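Local coordinates for protein potential RNA-dependent RNA polymerase (Human picobirnavirus, PDB 5I62) that catalyses RNA-templated addition of ribonucleotides to a growing RNA strand, and probably serves both transcription and replication of the double-stranded RNA genome, at residues Ser116-Val121 with Ala282-Gly287; Ser155-Cys160 with Phe206-Asn211; Asp165-Val170 with Ile313-His318; Gln216-Leu221 with Pro299-Ile304; Pro232-Met237 with Gly326-Glu331. One frame throughout, in Å; residues are numbered along the deposited sequence.

Contact 1 of 5, residues Ser116-Val121 with Ala282-Gly287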
# COMPACT_ATOMS: atom_id res chain seq x y z
N SER A 116 20.29 14.98 4.04
CA SER A 116 21.59 14.82 3.41
C SER A 116 21.56 13.76 2.32
O SER A 116 22.35 13.84 1.37
CB SER A 116 22.64 14.45 4.46
OG SER A 116 22.78 15.53 5.36
N GLU A 117 20.66 12.78 2.42
CA GLU A 117 20.61 11.76 1.38
C GLU A 117 20.20 12.32 0.02
O GLU A 117 20.46 11.68 -0.99
CB GLU A 117 19.67 10.62 1.76
CG GLU A 117 20.09 9.86 2.99
CD GLU A 117 19.27 8.60 3.18
OE1 GLU A 117 18.37 8.60 4.05
OE2 GLU A 117 19.51 7.61 2.45
N TRP A 118 19.56 13.49 -0.03
CA TRP A 118 19.22 14.10 -1.31
C TRP A 118 19.93 15.43 -1.55
O TRP A 118 19.43 16.27 -2.30
CB TRP A 118 17.70 14.22 -1.47
CG TRP A 118 16.93 14.89 -0.36
CD1 TRP A 118 16.93 16.22 -0.04
CD2 TRP A 118 16.00 14.26 0.53
NE1 TRP A 118 16.06 16.46 1.01
CE2 TRP A 118 15.48 15.27 1.38
CE3 TRP A 118 15.57 12.94 0.71
CZ2 TRP A 118 14.55 15.00 2.38
CZ3 TRP A 118 14.64 12.68 1.70
CH2 TRP A 118 14.14 13.70 2.52
N LYS A 119 21.10 15.61 -0.94
CA LYS A 119 21.98 16.72 -1.30
C LYS A 119 22.22 16.75 -2.80
O LYS A 119 22.51 15.73 -3.42
CB LYS A 119 23.32 16.55 -0.58
CG LYS A 119 24.20 17.78 -0.64
CD LYS A 119 23.86 18.69 0.53
CE LYS A 119 24.22 17.99 1.85
NZ LYS A 119 23.71 18.72 3.06
N GLY A 120 22.11 17.94 -3.39
CA GLY A 120 22.38 18.12 -4.79
C GLY A 120 21.26 17.72 -5.72
O GLY A 120 21.35 18.00 -6.93
N VAL A 121 20.21 17.08 -5.21
CA VAL A 121 19.04 16.77 -6.02
C VAL A 121 18.41 18.05 -6.58
O VAL A 121 18.46 19.12 -5.96
CB VAL A 121 18.02 15.97 -5.19
CG1 VAL A 121 16.74 15.70 -5.95
CG2 VAL A 121 18.64 14.65 -4.78
N ALA A 282 9.51 20.78 2.65
CA ALA A 282 9.94 22.16 2.47
C ALA A 282 11.39 22.22 2.01
O ALA A 282 11.77 23.09 1.22
CB ALA A 282 9.73 22.96 3.75
N ASP A 283 12.22 21.29 2.48
CA ASP A 283 13.60 21.20 2.00
C ASP A 283 13.65 20.83 0.52
O ASP A 283 14.41 21.41 -0.25
CB ASP A 283 14.39 20.17 2.82
CG ASP A 283 15.88 20.19 2.50
OD1 ASP A 283 16.56 21.14 2.91
OD2 ASP A 283 16.36 19.26 1.82
N LEU A 284 12.84 19.85 0.12
CA LEU A 284 12.86 19.35 -1.25
C LEU A 284 12.28 20.35 -2.25
O LEU A 284 12.66 20.34 -3.43
CB LEU A 284 12.08 18.03 -1.33
CG LEU A 284 12.74 16.80 -0.69
CD1 LEU A 284 11.74 15.66 -0.50
CD2 LEU A 284 13.87 16.33 -1.56
N LEU A 285 11.36 21.19 -1.81
CA LEU A 285 10.61 22.04 -2.72
C LEU A 285 11.27 23.41 -2.85
O LEU A 285 12.04 23.85 -2.00
CB LEU A 285 9.18 22.21 -2.24
CG LEU A 285 8.22 21.04 -2.45
CD1 LEU A 285 7.08 21.13 -1.45
CD2 LEU A 285 7.68 21.06 -3.88
N THR A 286 10.92 24.11 -3.93
CA THR A 286 11.36 25.48 -4.12
C THR A 286 10.25 26.26 -4.82
O THR A 286 9.50 25.70 -5.62
CB THR A 286 12.66 25.54 -4.94
OG1 THR A 286 13.11 26.89 -5.04
CG2 THR A 286 12.45 24.96 -6.33
N GLY A 287 10.12 27.53 -4.48
CA GLY A 287 9.18 28.42 -5.12
C GLY A 287 8.07 28.89 -4.18
O GLY A 287 7.75 28.25 -3.18
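Trp118 meets Asp283 and Leu284 where a loop of overlapping beta turns leans on the C-terminal end of helix 271-284, within the polymerase fold. Trp118 NE1 donates to Asp283 OD2 over 2.9 Å with an N-H...O angle of 152°. The acceptor sits at the edge of the indole, almost in its plane, and offers the lone pair turned away from its sister oxygen. A second contact comes over one face of the indole: Leu284 CD2 stands 3.3 Å from the centroid of the Trp118 five-membered ring, almost on the ring normal, a close CH-pi approach that sets a methyl beside the polar bond. The carboxylate reaches the indole because Asp283 CG extends away from its own backbone N (chi1 -172°). Behind this first shell, Arg123 forms a salt bridge with Asp283 OD2, so one oxygen serves both an indole and a guanidinium. Leu284 in turn packs on Phe225 of helix 208-228. The loop carrying Trp118 is folded by a type I turn from Ser116 to Lys119, overlapped by a type II turn from Trp118 to Val121 with Gly120 at its positive-phi position; the latter is closed by Val121 N donating to Trp118 O at 3.1 Å.

Contact 2 of 5, residues Ser155-Cys160 with Phe206-Asn211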
# COMPACT_ATOMS: atom_id res chain seq x y z
N SER A 155 -13.35 18.50 -16.54
CA SER A 155 -13.64 19.88 -16.93
C SER A 155 -14.42 20.59 -15.84
O SER A 155 -14.34 21.82 -15.73
CB SER A 155 -14.40 19.92 -18.25
OG SER A 155 -15.65 19.27 -18.12
N LYS A 156 -15.18 19.86 -15.04
CA LYS A 156 -15.90 20.45 -13.91
C LYS A 156 -15.02 20.63 -12.68
O LYS A 156 -15.45 21.30 -11.73
CB LYS A 156 -17.09 19.58 -13.54
CG LYS A 156 -18.13 19.44 -14.63
CD LYS A 156 -19.38 18.78 -14.07
CE LYS A 156 -19.82 17.61 -14.92
NZ LYS A 156 -20.81 16.74 -14.21
N THR A 157 -13.82 20.05 -12.66
CA THR A 157 -12.99 20.02 -11.46
C THR A 157 -11.89 21.07 -11.49
O THR A 157 -11.66 21.77 -10.50
CB THR A 157 -12.39 18.62 -11.26
OG1 THR A 157 -13.45 17.68 -11.13
CG2 THR A 157 -11.54 18.56 -9.97
N ILE A 158 -11.18 21.18 -12.61
CA ILE A 158 -10.08 22.14 -12.70
C ILE A 158 -10.50 23.39 -13.48
O ILE A 158 -11.36 23.31 -14.35
CB ILE A 158 -8.83 21.49 -13.32
CG1 ILE A 158 -9.12 20.98 -14.73
CG2 ILE A 158 -8.34 20.34 -12.44
CD1 ILE A 158 -7.85 20.45 -15.44
N PRO A 159 -9.91 24.56 -13.18
CA PRO A 159 -8.92 24.74 -12.11
C PRO A 159 -9.56 24.67 -10.74
O PRO A 159 -10.75 24.98 -10.59
CB PRO A 159 -8.36 26.14 -12.40
CG PRO A 159 -9.54 26.87 -12.96
CD PRO A 159 -10.22 25.84 -13.84
N CYS A 160 -8.80 24.22 -9.75
CA CYS A 160 -9.33 24.03 -8.41
C CYS A 160 -8.36 24.59 -7.38
O CYS A 160 -7.16 24.72 -7.61
CB CYS A 160 -9.64 22.55 -8.11
SG CYS A 160 -8.24 21.40 -8.26
N PHE A 206 -10.51 10.14 -1.46
CA PHE A 206 -10.36 11.58 -1.43
C PHE A 206 -11.08 12.25 -2.59
O PHE A 206 -11.21 11.66 -3.66
CB PHE A 206 -8.88 11.97 -1.48
CG PHE A 206 -8.23 12.10 -0.14
CD1 PHE A 206 -8.32 11.09 0.79
CD2 PHE A 206 -7.53 13.24 0.19
CE1 PHE A 206 -7.70 11.19 2.03
CE2 PHE A 206 -6.91 13.36 1.44
CZ PHE A 206 -7.01 12.32 2.35
N PRO A 207 -11.52 13.50 -2.41
CA PRO A 207 -12.02 14.29 -3.54
C PRO A 207 -10.94 14.43 -4.60
O PRO A 207 -9.77 14.66 -4.30
CB PRO A 207 -12.36 15.65 -2.91
CG PRO A 207 -12.52 15.38 -1.45
CD PRO A 207 -11.52 14.27 -1.15
N PHE A 208 -11.38 14.31 -5.86
CA PHE A 208 -10.52 14.52 -7.01
C PHE A 208 -9.72 15.82 -6.89
O PHE A 208 -8.51 15.84 -7.12
CB PHE A 208 -11.40 14.52 -8.28
CG PHE A 208 -10.66 14.38 -9.59
CD1 PHE A 208 -9.35 13.94 -9.66
CD2 PHE A 208 -11.32 14.70 -10.80
CE1 PHE A 208 -8.70 13.81 -10.88
CE2 PHE A 208 -10.66 14.59 -12.01
CZ PHE A 208 -9.35 14.14 -12.06
N ALA A 209 -10.39 16.92 -6.52
CA ALA A 209 -9.71 18.22 -6.43
C ALA A 209 -8.56 18.18 -5.42
O ALA A 209 -7.48 18.74 -5.67
CB ALA A 209 -10.71 19.32 -6.06
N VAL A 210 -8.77 17.54 -4.27
CA VAL A 210 -7.69 17.43 -3.28
C VAL A 210 -6.54 16.60 -3.85
O VAL A 210 -5.37 16.99 -3.75
CB VAL A 210 -8.19 16.86 -1.95
CG1 VAL A 210 -7.01 16.69 -0.94
CG2 VAL A 210 -9.27 17.74 -1.34
N ASN A 211 -6.86 15.44 -4.44
CA ASN A 211 -5.82 14.58 -4.99
C ASN A 211 -5.02 15.28 -6.08
O ASN A 211 -3.80 15.14 -6.16
CB ASN A 211 -6.43 13.28 -5.51
CG ASN A 211 -6.61 12.22 -4.43
OD1 ASN A 211 -5.95 12.26 -3.38
ND2 ASN A 211 -7.48 11.28 -4.69
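The backbones draw together at Cys160 and Ala209, whose CA atoms lie 6.1 Å apart, as the chain leaves helix 150-157 for a strand and passes the first turn of helix 208-228. That turn begins after Pro207 at the N-cap position, with Asn211 N bonded to Pro207 O at 3.0 Å. No hydrogen bond joins the two segments, and the fit rests on close packing of Cys160, Ala209, Thr157 and the Phe208 ring. Cys160 SG lies 3.9 Å from Ala209 CB and also 3.8 Å from the backbone Ala209 O. Three residues earlier, Thr157 crosses Phe208 at about a right angle. Its methyl CG2 and hydroxyl OG1 both reach one ring carbon, the nearer pair being Thr157 OG1 and Phe208 CD2 at 3.7 Å. With chi1 at -60°, Thr157 turns the methyl toward the start of helix 208-228, where CG2 is 4.0 Å from Ala209 N, while OG1 is bonded to Val153 O in its own helix. The polar atom is satisfied locally, and the contact across the segments is van der Waals packing. Between Ile158 and Pro159 a cis peptide bond turns the chain from helix to strand. Around this buried junction, which sets helix 208-228 against the mixed sheet of the polymerase fold, Phe208 packs along helix 150-157, Ala209 and Val210 meet strand 168-173, and Ile158 rests on helix 129-135.

Contact 3 of 5, residues Asp165-Val170 with Ile313-His318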
# COMPACT_ATOMS: atom_id res chain seq x y z
N ASP A 165 -10.71 25.39 6.24
CA ASP A 165 -11.25 26.60 6.87
C ASP A 165 -11.86 26.14 8.18
O ASP A 165 -13.01 25.71 8.22
CB ASP A 165 -12.26 27.30 5.98
CG ASP A 165 -12.77 28.60 6.60
OD1 ASP A 165 -12.44 28.90 7.76
OD2 ASP A 165 -13.52 29.31 5.91
N GLY A 166 -11.08 26.20 9.25
CA GLY A 166 -11.49 25.53 10.47
C GLY A 166 -11.60 24.04 10.20
O GLY A 166 -10.72 23.44 9.57
N ARG A 167 -12.71 23.44 10.60
CA ARG A 167 -12.84 22.01 10.41
C ARG A 167 -13.34 21.62 9.01
O ARG A 167 -13.46 20.43 8.73
CB ARG A 167 -13.76 21.43 11.48
CG ARG A 167 -15.22 21.78 11.28
CD ARG A 167 -16.05 21.46 12.52
NE ARG A 167 -17.47 21.52 12.18
CZ ARG A 167 -18.39 20.68 12.64
NH1 ARG A 167 -18.04 19.70 13.47
NH2 ARG A 167 -19.65 20.82 12.26
N TYR A 168 -13.60 22.59 8.13
CA TYR A 168 -14.14 22.33 6.80
C TYR A 168 -13.05 22.36 5.74
O TYR A 168 -12.11 23.15 5.82
CB TYR A 168 -15.22 23.36 6.43
CG TYR A 168 -16.38 23.37 7.38
CD1 TYR A 168 -17.37 22.39 7.30
CD2 TYR A 168 -16.47 24.31 8.39
CE1 TYR A 168 -18.44 22.37 8.18
CE2 TYR A 168 -17.54 24.31 9.28
CZ TYR A 168 -18.52 23.33 9.16
OH TYR A 168 -19.57 23.33 10.04
N CYS A 169 -13.21 21.53 4.72
CA CYS A 169 -12.35 21.54 3.55
C CYS A 169 -13.07 22.30 2.44
O CYS A 169 -14.07 21.82 1.91
CB CYS A 169 -12.01 20.12 3.12
SG CYS A 169 -11.01 20.00 1.61
N VAL A 170 -12.58 23.49 2.11
CA VAL A 170 -13.19 24.27 1.03
C VAL A 170 -12.58 23.82 -0.29
O VAL A 170 -11.36 23.69 -0.41
CB VAL A 170 -12.99 25.77 1.26
CG1 VAL A 170 -13.50 26.57 0.07
CG2 VAL A 170 -13.67 26.20 2.57
N ILE A 313 -21.28 12.82 8.51
CA ILE A 313 -19.94 13.34 8.28
C ILE A 313 -19.27 13.53 9.63
O ILE A 313 -19.87 14.05 10.57
CB ILE A 313 -19.97 14.65 7.47
CG1 ILE A 313 -20.74 14.49 6.15
CG2 ILE A 313 -18.54 15.15 7.21
CD1 ILE A 313 -20.96 15.82 5.42
N ARG A 314 -18.02 13.13 9.72
CA ARG A 314 -17.24 13.32 10.93
C ARG A 314 -16.14 14.34 10.64
O ARG A 314 -15.59 14.36 9.54
CB ARG A 314 -16.65 11.99 11.37
CG ARG A 314 -15.87 12.05 12.66
CD ARG A 314 -15.60 10.66 13.15
NE ARG A 314 -14.88 10.72 14.41
CZ ARG A 314 -14.66 9.66 15.18
NH1 ARG A 314 -15.10 8.46 14.80
NH2 ARG A 314 -13.98 9.80 16.30
N TYR A 315 -15.83 15.19 11.63
CA TYR A 315 -14.86 16.28 11.49
C TYR A 315 -13.74 16.14 12.52
O TYR A 315 -13.84 15.35 13.46
CB TYR A 315 -15.53 17.65 11.66
CG TYR A 315 -16.69 17.88 10.69
CD1 TYR A 315 -17.96 17.39 10.96
CD2 TYR A 315 -16.49 18.58 9.50
CE1 TYR A 315 -19.02 17.60 10.05
CE2 TYR A 315 -17.53 18.78 8.60
CZ TYR A 315 -18.79 18.30 8.88
OH TYR A 315 -19.81 18.51 7.96
N GLY A 316 -12.68 16.91 12.33
CA GLY A 316 -11.57 16.96 13.27
C GLY A 316 -10.28 16.40 12.67
O GLY A 316 -10.28 15.71 11.64
N ILE A 317 -9.15 16.70 13.33
CA ILE A 317 -7.88 16.19 12.83
C ILE A 317 -7.78 14.68 13.10
O ILE A 317 -8.44 14.14 13.99
CB ILE A 317 -6.68 16.94 13.43
CG1 ILE A 317 -6.61 16.77 14.95
CG2 ILE A 317 -6.71 18.41 13.03
CD1 ILE A 317 -5.26 17.23 15.55
N HIS A 318 -6.97 14.01 12.30
CA HIS A 318 -6.86 12.56 12.38
C HIS A 318 -5.51 12.14 11.82
O HIS A 318 -4.70 12.97 11.40
CB HIS A 318 -8.04 11.89 11.65
CG HIS A 318 -8.26 12.41 10.26
ND1 HIS A 318 -7.41 12.13 9.21
CD2 HIS A 318 -9.24 13.20 9.75
CE1 HIS A 318 -7.86 12.72 8.11
NE2 HIS A 318 -8.96 13.38 8.41
O HOH W 1 -12.07 18.45 10.16
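Stacking dominates where Arg167 lays its guanidinium over one face of Tyr315, with the planes 23° apart. Arg167 CZ is 3.9 Å from the Tyr315 ring centroid, a cation-pi geometry somewhat displaced toward the rim, and Arg167 NH1 makes the closest approach, 3.4 Å from Tyr315 CD1. The chain is extended from CG to NE, so its methylene groups pass beside Tyr315 before the charged end settles on the ring. Ring-to-ring packing is looser: Tyr168 and Tyr315 meet obliquely, their planes at 70°, and Tyr168 CE1 lies 3.7 Å from Tyr315 CE2. Arg167 and Tyr168 sit at the tip of a beta-hairpin, where a type II' turn from Asp165 to Tyr168, with Gly166 at its positive-phi position, links strands 160-165 and 168-173; the partner chain is leaving strand 312-314 of the same mixed sheet. Polar contacts are modest. Arg167 NH2 makes a weak bond of 3.4 Å to Tyr168 OH, which approaches in the guanidinium plane. A water joins the backbones, donating to Arg167 O at 2.8 Å and accepting from Gly316 N at 2.7 Å. The far end of the stacked ring is tied to the N-terminal helix 5-11, through a hydrogen bond between Tyr315 OH and Tyr11 OH.

Contact 4 of 5, residues Gln216-Leu221 with Pro299-Ile304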
# COMPACT_ATOMS: atom_id res chain seq x y z
N GLN A 216 0.29 17.57 -7.45
CA GLN A 216 1.17 18.57 -8.04
C GLN A 216 2.56 18.53 -7.39
O GLN A 216 3.54 18.95 -8.02
CB GLN A 216 0.58 19.96 -7.89
CG GLN A 216 -0.62 20.25 -8.78
CD GLN A 216 -1.08 21.67 -8.61
OE1 GLN A 216 -1.91 21.96 -7.74
NE2 GLN A 216 -0.50 22.59 -9.38
N VAL A 217 2.65 18.08 -6.14
CA VAL A 217 3.94 17.90 -5.47
C VAL A 217 4.35 16.43 -5.49
O VAL A 217 5.48 16.10 -5.85
CB VAL A 217 3.89 18.42 -4.02
CG1 VAL A 217 5.06 17.82 -3.22
CG2 VAL A 217 3.96 19.93 -3.99
N TYR A 218 3.44 15.54 -5.12
CA TYR A 218 3.87 14.16 -4.90
C TYR A 218 4.24 13.46 -6.20
O TYR A 218 5.12 12.58 -6.21
CB TYR A 218 2.81 13.39 -4.13
CG TYR A 218 2.66 13.90 -2.73
CD1 TYR A 218 3.71 13.79 -1.82
CD2 TYR A 218 1.48 14.49 -2.30
CE1 TYR A 218 3.60 14.26 -0.52
CE2 TYR A 218 1.35 14.96 -0.99
CZ TYR A 218 2.41 14.84 -0.11
OH TYR A 218 2.30 15.29 1.19
N GLN A 219 3.58 13.81 -7.32
CA GLN A 219 3.93 13.21 -8.60
C GLN A 219 5.37 13.50 -8.99
O GLN A 219 6.14 12.54 -9.21
CB GLN A 219 2.95 13.69 -9.69
CG GLN A 219 2.10 12.67 -10.33
CD GLN A 219 1.09 13.34 -11.26
OE1 GLN A 219 1.40 14.33 -11.94
NE2 GLN A 219 -0.12 12.81 -11.29
N PRO A 220 5.81 14.76 -9.11
CA PRO A 220 7.23 14.99 -9.41
C PRO A 220 8.18 14.46 -8.34
O PRO A 220 9.29 14.04 -8.67
CB PRO A 220 7.32 16.52 -9.55
CG PRO A 220 6.15 17.04 -8.85
CD PRO A 220 5.06 16.02 -9.03
N LEU A 221 7.76 14.47 -7.07
CA LEU A 221 8.60 13.93 -6.00
C LEU A 221 8.92 12.46 -6.25
O LEU A 221 10.08 12.03 -6.21
CB LEU A 221 7.89 14.10 -4.66
CG LEU A 221 8.70 13.71 -3.42
CD1 LEU A 221 8.25 14.57 -2.26
CD2 LEU A 221 8.54 12.24 -3.03
N PRO A 299 -1.80 20.02 4.79
CA PRO A 299 -2.50 19.56 6.00
C PRO A 299 -3.80 18.82 5.74
O PRO A 299 -4.32 18.21 6.67
CB PRO A 299 -2.77 20.84 6.80
CG PRO A 299 -2.52 21.96 5.88
CD PRO A 299 -1.64 21.49 4.78
N ILE A 300 -4.36 18.87 4.52
CA ILE A 300 -5.73 18.39 4.31
C ILE A 300 -5.85 16.90 4.58
O ILE A 300 -6.84 16.43 5.14
CB ILE A 300 -6.21 18.74 2.88
CG1 ILE A 300 -6.39 20.25 2.75
CG2 ILE A 300 -7.50 17.99 2.52
CD1 ILE A 300 -6.54 20.69 1.32
N LYS A 301 -4.83 16.12 4.19
CA LYS A 301 -4.93 14.68 4.36
C LYS A 301 -5.00 14.28 5.84
O LYS A 301 -5.41 13.16 6.14
CB LYS A 301 -3.76 13.98 3.67
CG LYS A 301 -2.39 14.28 4.35
CD LYS A 301 -1.21 13.60 3.64
CE LYS A 301 -0.69 14.43 2.46
NZ LYS A 301 0.10 15.62 2.90
N TYR A 302 -4.60 15.18 6.75
CA TYR A 302 -4.64 14.93 8.19
C TYR A 302 -5.84 15.58 8.88
O TYR A 302 -5.98 15.46 10.10
CB TYR A 302 -3.35 15.44 8.84
CG TYR A 302 -2.11 14.84 8.19
CD1 TYR A 302 -1.86 13.48 8.32
CD2 TYR A 302 -1.23 15.61 7.44
CE1 TYR A 302 -0.74 12.90 7.71
CE2 TYR A 302 -0.10 15.04 6.83
CZ TYR A 302 0.12 13.67 6.98
OH TYR A 302 1.22 13.05 6.41
N ALA A 303 -6.71 16.26 8.13
CA ALA A 303 -7.83 16.97 8.73
C ALA A 303 -9.13 16.89 7.93
O ALA A 303 -10.14 17.42 8.39
CB ALA A 303 -7.48 18.44 8.96
N ILE A 304 -9.13 16.26 6.76
CA ILE A 304 -10.31 16.31 5.88
C ILE A 304 -11.49 15.62 6.55
O ILE A 304 -11.30 14.60 7.23
CB ILE A 304 -10.00 15.67 4.51
CG1 ILE A 304 -11.11 15.96 3.47
CG2 ILE A 304 -9.73 14.17 4.65
CD1 ILE A 304 -10.72 15.55 2.06
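Two bends in the lysine chain, chi3 84° and chi4 75°, curl the end of Lys301 toward Tyr218, whose ring leaves helix 208-228 with CG lying opposite the carbonyl carbon (chi1 -67°). The two side chains come from opposite directions and meet through their polar ends. Lys301 NZ donates to Tyr218 OH at 2.8 Å, approaching the phenol at its edge, near the ring plane. The methylene follows closely: Lys301 CE is 3.4 Å from Tyr218 OH and 4.0 Å from Tyr218 CE2. This narrow bridge spans backbones that stay well apart, the CA atoms of Tyr218 and Lys301 being 12.8 Å from each other. It belongs to a buried polar cluster of the polymerase core that joins the middle of helix 208-228, the turn-rich 299-304 loop and the start of helix 327-345. Farther back, Lys301 CG lies over the centre of the neighbouring Tyr302 ring, 3.4 Å above its plane, which supports the bent chain from one side. Trp293 meets the Tyr218 ring edge-to-face. The polar network goes on to Asp330, which makes a salt bridge with Lys301 NZ and hydrogen bonds with Tyr218 OH and Tyr302 OH; NZ also bonds Phe298 O. A buried positive charge is thus probably balanced by the carboxylate, while the lysine bond would polarise the phenol and favour its bond to Asp330.

Contact 5 of 5, residues Pro232-Met237 with Gly326-Glu331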
# COMPACT_ATOMS: atom_id res chain seq x y z
N PRO A 232 13.91 2.24 -3.30
CA PRO A 232 13.88 1.17 -4.31
C PRO A 232 12.49 0.57 -4.53
O PRO A 232 12.17 0.20 -5.66
CB PRO A 232 14.86 0.12 -3.76
CG PRO A 232 15.84 0.93 -2.92
CD PRO A 232 14.96 2.02 -2.28
N ALA A 233 11.65 0.48 -3.48
CA ALA A 233 10.32 -0.10 -3.65
C ALA A 233 9.43 0.74 -4.58
O ALA A 233 8.44 0.22 -5.10
CB ALA A 233 9.64 -0.27 -2.29
N TRP A 234 9.76 2.01 -4.78
CA TRP A 234 9.07 2.83 -5.77
C TRP A 234 9.55 2.52 -7.19
O TRP A 234 8.91 2.97 -8.15
CB TRP A 234 9.28 4.32 -5.51
CG TRP A 234 8.54 4.85 -4.32
CD1 TRP A 234 7.62 4.18 -3.56
CD2 TRP A 234 8.66 6.16 -3.75
NE1 TRP A 234 7.16 5.00 -2.55
CE2 TRP A 234 7.79 6.21 -2.64
CE3 TRP A 234 9.42 7.28 -4.07
CZ2 TRP A 234 7.66 7.36 -1.85
CZ3 TRP A 234 9.30 8.41 -3.28
CH2 TRP A 234 8.43 8.44 -2.18
N VAL A 235 10.65 1.79 -7.34
CA VAL A 235 11.16 1.52 -8.67
C VAL A 235 10.73 0.12 -9.09
O VAL A 235 10.03 -0.04 -10.09
CB VAL A 235 12.69 1.67 -8.73
CG1 VAL A 235 13.21 1.37 -10.15
CG2 VAL A 235 13.10 3.08 -8.30
N SER A 236 11.13 -0.90 -8.33
CA SER A 236 10.84 -2.28 -8.71
C SER A 236 11.28 -3.21 -7.60
O SER A 236 12.08 -2.85 -6.75
CB SER A 236 11.55 -2.66 -10.01
OG SER A 236 12.94 -2.79 -9.76
N MET A 237 10.77 -4.45 -7.66
CA MET A 237 11.22 -5.45 -6.71
C MET A 237 12.68 -5.84 -6.96
O MET A 237 13.38 -6.27 -6.04
CB MET A 237 10.32 -6.68 -6.78
CG MET A 237 8.87 -6.40 -6.35
SD MET A 237 8.72 -6.06 -4.58
CE MET A 237 8.65 -4.26 -4.56
N GLY A 326 -0.44 11.69 -1.02
CA GLY A 326 0.84 11.59 -0.35
C GLY A 326 0.88 10.57 0.76
O GLY A 326 1.78 10.63 1.61
N THR A 327 -0.06 9.61 0.76
CA THR A 327 -0.08 8.60 1.82
C THR A 327 1.27 7.93 1.94
O THR A 327 1.86 7.85 3.03
CB THR A 327 -1.14 7.53 1.55
OG1 THR A 327 -2.45 8.11 1.56
CG2 THR A 327 -1.06 6.43 2.62
N ASN A 328 1.79 7.43 0.82
CA ASN A 328 3.04 6.70 0.88
C ASN A 328 4.22 7.66 1.03
O ASN A 328 5.18 7.35 1.75
CB ASN A 328 3.18 5.82 -0.36
CG ASN A 328 4.28 4.82 -0.22
OD1 ASN A 328 5.41 5.06 -0.63
ND2 ASN A 328 3.96 3.67 0.40
N ALA A 329 4.17 8.81 0.37
CA ALA A 329 5.32 9.72 0.36
C ALA A 329 5.61 10.25 1.76
O ALA A 329 6.75 10.15 2.25
CB ALA A 329 5.09 10.87 -0.62
N ASP A 330 4.60 10.85 2.41
CA ASP A 330 4.81 11.43 3.73
C ASP A 330 5.34 10.39 4.71
O ASP A 330 6.26 10.66 5.48
CB ASP A 330 3.50 12.01 4.30
CG ASP A 330 3.11 13.34 3.67
OD1 ASP A 330 3.69 13.75 2.66
OD2 ASP A 330 2.19 14.00 4.23
N GLU A 331 4.74 9.21 4.69
CA GLU A 331 5.10 8.15 5.62
C GLU A 331 6.51 7.64 5.36
O GLU A 331 7.27 7.42 6.30
CB GLU A 331 4.10 7.01 5.52
CG GLU A 331 2.74 7.39 6.07
CD GLU A 331 1.81 6.21 6.15
OE1 GLU A 331 2.12 5.16 5.55
OE2 GLU A 331 0.77 6.35 6.83
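Trp234 reaches from the loop after helix 208-228 to Asn328 and Ala329 in the first turn of helix 327-345. The path to it starts at Pro232, whose carbonyl O accepts from both Val235 N, at 2.8 Å, and Ser236 N, at 3.1 Å. These two hydrogen bonds to one oxygen draw the loop into a helix-like turn. Ala233 follows, packing on Leu357 of strand 355-357. Next comes Trp234, which carries the contact. Trp234 NE1 donates to Asn328 OD1 over a short 2.6 Å, with the N-H...O angle at 154°. The acceptor lies practically in the indole plane, but the donor stands 30° out of the carbonyl plane, and the ring and amide are turned well out of a common plane. For Asn328, a chi1 of -167° throws the amide outward from the helix to meet the indole. The six-membered part of the ring also runs its edge along the helix backbone, Trp234 CZ2 lying 4.0 Å from Ala329 CA, and packs more loosely on the methyl, with Trp234 CH2 and Ala329 CB 4.4 Å apart. At the end of the loop Ser236 is the N-cap of helix 237-250, its OG bonded to Ala239 N. The Ser-Gly-rich loop leading into helix 327-345 probably corresponds to polymerase motif B, and Thr327 OG1 is bonded to Gly323 N and Ser324 O in it. One directed N-H bond beside light edge packing implies that Trp234 probably helps to orient the Asn328 amide, with OD1 as acceptor.

How the contacts relate
Contacts 1, 2 and 4 are buried, contact 5 is partly so, and contact 3 lies on the surface. Helix 208-228 recurs: contact 2 uses its start and contact 4 its middle, while contacts 1 and 5 pack on it, Leu284 and Leu285 of contact 1 touching Leu221 and Val217 of contact 4. Contacts 4 and 5 meet at Asp330. Chemistry varies with place. Contact 2 packs without any hydrogen bond across its segments; contact 4 pairs a buried lysine with a phenol; contacts 1 and 5 each rely on an indole N-H, given to a carboxylate in one and an amide in the other; the exposed contact 3 stacks a cation on an aromatic ring and recruits water.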